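Dihydrodipicolinate synthase (Bacillus anthracis, PDB 1XKY) probably catalyses the condensation of pyruvate with aspartate semialdehyde, the first step of the branch of the aspartate pathway that leads to lysine. Local coordinates at residues Asp252-Ala257 with Thr261-Ala266. Residues are numbered along the deposited sequence; the frame is centred on the assembly and turned at random.
Sequences DSLFMA and TPVKTA
Pro262 packs its ring against the chain of 252-257, with CG 3.3 Å from Leu254 O and CB against the same carbonyl. Ala257 closes on that ring from further along the chain, its CB 4.0 Å from Pro262 CG and its own carbonyl oxygen nearby. Leu254 lies against the same helix: CG is 4.1 Å from Val263 CB, and CD1 reaches Ala266 CB, one turn beyond Pro262, at 4.2 Å. A chi1 of -97° and a chi2 of 15°, both far from staggered, carry the leucine branch to this apolar surface. In the TIM-barrel fold of the dihydrodipicolinate synthase family, the contact sets the chain that leads on from helix 237-253 against the first turns of helix 261-269, and helix 286-297 adds Leu292 beside Leu254. The polar side is looser and bridged by a water, which donates to Leu254 O at 2.7 Å and accepts from Val263 N at 3.2 Å. This N-H lies in the first turn of the helix. Away from the packed face, 252-257 is open to solvent at Phe255 and Met256. Within the helix, Thr261 O takes two bonds from Thr265, from its N on one side of the carbonyl plane and from OG1, at 2.6 Å, on the other.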
ATOM      1  N   ASP A 252       9.771   7.895  17.139  1.00 18.25           N
ATOM      2  CA  ASP A 252       8.347   7.608  16.952  1.00 18.93           C
ATOM      3  C   ASP A 252       7.455   8.673  17.609  1.00 18.48           C
ATOM      4  O   ASP A 252       6.459   9.099  17.023  1.00 18.22           O
ATOM      5  CB  ASP A 252       7.991   6.214  17.488  1.00 19.34           C
ATOM      6  CG  ASP A 252       8.471   5.093  16.582  1.00 22.03           C
ATOM      7  OD1 ASP A 252       8.901   5.367  15.434  1.00 25.05           O
ATOM      8  OD2 ASP A 252       8.415   3.921  17.023  1.00 26.36           O
ATOM      9  N   SER A 253       7.835   9.110  18.809  1.00 18.35           N
ATOM     10  CA  SER A 253       7.034  10.071  19.573  1.00 18.11           C
ATOM     11  C   SER A 253       7.024  11.461  18.927  1.00 18.05           C
ATOM     12  O   SER A 253       6.101  12.247  19.151  1.00 17.58           O
ATOM     13  CB  SER A 253       7.528  10.159  21.021  1.00 17.98           C
ATOM     14  OG  SER A 253       8.682  10.970  21.137  1.00 18.63           O
ATOM     15  N   LEU A 254       8.057  11.739  18.126  1.00 17.79           N
ATOM     16  CA  LEU A 254       8.224  13.017  17.416  1.00 18.11           C
ATOM     17  C   LEU A 254       7.438  13.097  16.092  1.00 18.11           C
ATOM     18  O   LEU A 254       7.383  14.155  15.453  1.00 17.89           O
ATOM     19  CB  LEU A 254       9.718  13.255  17.147  1.00 18.14           C
ATOM     20  CG  LEU A 254      10.592  14.133  18.061  1.00 19.32           C
ATOM     21  CD1 LEU A 254      10.005  14.453  19.414  1.00 19.24           C
ATOM     22  CD2 LEU A 254      11.998  13.528  18.167  1.00 19.18           C
ATOM     23  N   PHE A 255       6.834  11.982  15.681  1.00 18.55           N
ATOM     24  CA  PHE A 255       6.041  11.935  14.457  1.00 19.16           C
ATOM     25  C   PHE A 255       4.601  11.451  14.675  1.00 20.09           C
ATOM     26  O   PHE A 255       3.934  11.053  13.714  1.00 20.22           O
ATOM     27  CB  PHE A 255       6.751  11.056  13.419  1.00 19.38           C
ATOM     28  CG  PHE A 255       8.019  11.660  12.878  1.00 18.98           C
ATOM     29  CD1 PHE A 255       7.995  12.444  11.732  1.00 19.57           C
ATOM     30  CD2 PHE A 255       9.238  11.433  13.507  1.00 19.84           C
ATOM     31  CE1 PHE A 255       9.165  13.006  11.223  1.00 19.73           C
ATOM     32  CE2 PHE A 255      10.420  11.988  13.010  1.00 19.44           C
ATOM     33  CZ  PHE A 255      10.382  12.778  11.860  1.00 20.22           C
ATOM     34  N   MET A 256       4.116  11.495  15.918  1.00 20.76           N
ATOM     35  CA  MET A 256       2.716  11.136  16.204  1.00 21.72           C
ATOM     36  C   MET A 256       1.745  12.241  15.781  1.00 21.77           C
ATOM     37  O   MET A 256       0.570  11.978  15.536  1.00 22.75           O
ATOM     38  CB  MET A 256       2.513  10.812  17.686  1.00 22.30           C
ATOM     39  CG  MET A 256       3.220   9.553  18.170  1.00 24.14           C
ATOM     40  SD  MET A 256       2.929   8.127  17.118  1.00 29.45           S
ATOM     41  CE  MET A 256       1.184   7.831  17.405  1.00 28.76           C
ATOM     42  N   ALA A 257       2.236  13.476  15.740  1.00 21.08           N
ATOM     43  CA  ALA A 257       1.548  14.579  15.097  1.00 20.52           C
ATOM     44  C   ALA A 257       2.459  15.055  13.967  1.00 20.08           C
ATOM     45  O   ALA A 257       3.637  14.674  13.921  1.00 19.98           O
ATOM     46  CB  ALA A 257       1.269  15.701  16.099  1.00 20.49           C
ATOM     47  N   THR A 261       6.105  19.663  14.553  1.00 16.54           N
ATOM     48  CA  THR A 261       5.422  20.326  15.656  1.00 16.16           C
ATOM     49  C   THR A 261       5.777  19.683  16.993  1.00 15.72           C
ATOM     50  O   THR A 261       5.947  20.372  17.998  1.00 15.53           O
ATOM     51  CB  THR A 261       3.897  20.297  15.444  1.00 16.30           C
ATOM     52  OG1 THR A 261       3.564  21.025  14.255  1.00 16.02           O
ATOM     53  CG2 THR A 261       3.191  21.078  16.542  1.00 16.82           C
ATOM     54  N   PRO A 262       5.886  18.358  16.997  1.00 15.38           N
ATOM     55  CA  PRO A 262       6.376  17.630  18.173  1.00 15.32           C
ATOM     56  C   PRO A 262       7.818  17.960  18.602  1.00 15.23           C
ATOM     57  O   PRO A 262       8.068  18.162  19.794  1.00 15.43           O
ATOM     58  CB  PRO A 262       6.229  16.155  17.758  1.00 15.13           C
ATOM     59  CG  PRO A 262       5.159  16.167  16.721  1.00 15.26           C
ATOM     60  CD  PRO A 262       5.401  17.434  15.958  1.00 15.56           C
ATOM     61  N   VAL A 263       8.750  18.040  17.654  1.00 15.57           N
ATOM     62  CA  VAL A 263      10.144  18.342  17.999  1.00 15.33           C
ATOM     63  C   VAL A 263      10.318  19.776  18.515  1.00 15.61           C
ATOM     64  O   VAL A 263      11.054  19.997  19.483  1.00 14.91           O
ATOM     65  CB  VAL A 263      11.150  17.977  16.852  1.00 15.44           C
ATOM     66  CG1 VAL A 263      11.059  18.928  15.681  1.00 15.14           C
ATOM     67  CG2 VAL A 263      12.582  17.924  17.404  1.00 15.62           C
ATOM     68  N   LYS A 264       9.606  20.734  17.914  1.00 15.59           N
ATOM     69  CA  LYS A 264       9.557  22.101  18.443  1.00 16.00           C
ATOM     70  C   LYS A 264       9.039  22.154  19.877  1.00 16.33           C
ATOM     71  O   LYS A 264       9.578  22.876  20.702  1.00 15.94           O
ATOM     72  CB  LYS A 264       8.681  23.012  17.574  1.00 15.78           C
ATOM     73  CG  LYS A 264       9.318  23.422  16.275  1.00 15.90           C
ATOM     74  CD  LYS A 264       8.627  24.643  15.689  1.00 15.95           C
ATOM     75  CE  LYS A 264       9.509  25.339  14.689  1.00 14.26           C
ATOM     76  NZ  LYS A 264       8.810  26.469  14.015  1.00 12.71           N
ATOM     77  N   THR A 265       7.988  21.389  20.154  1.00 17.24           N
ATOM     78  CA  THR A 265       7.394  21.339  21.482  1.00 17.81           C
ATOM     79  C   THR A 265       8.346  20.671  22.473  1.00 18.03           C
ATOM     80  O   THR A 265       8.501  21.150  23.581  1.00 18.11           O
ATOM     81  CB  THR A 265       6.031  20.601  21.453  1.00 17.64           C
ATOM     82  OG1 THR A 265       5.236  21.109  20.370  1.00 18.70           O
ATOM     83  CG2 THR A 265       5.284  20.771  22.770  1.00 18.12           C
ATOM     84  N   ALA A 266       8.990  19.580  22.057  1.00 18.91           N
ATOM     85  CA  ALA A 266      10.010  18.895  22.873  1.00 19.59           C
ATOM     86  C   ALA A 266      11.211  19.804  23.206  1.00 20.63           C
ATOM     87  O   ALA A 266      11.735  19.779  24.328  1.00 20.48           O
ATOM     88  CB  ALA A 266      10.478  17.620  22.173  1.00 19.73           C
TER
HETATM   89  O   HOH W   1       8.618  16.458  14.929  1.00 15.18           O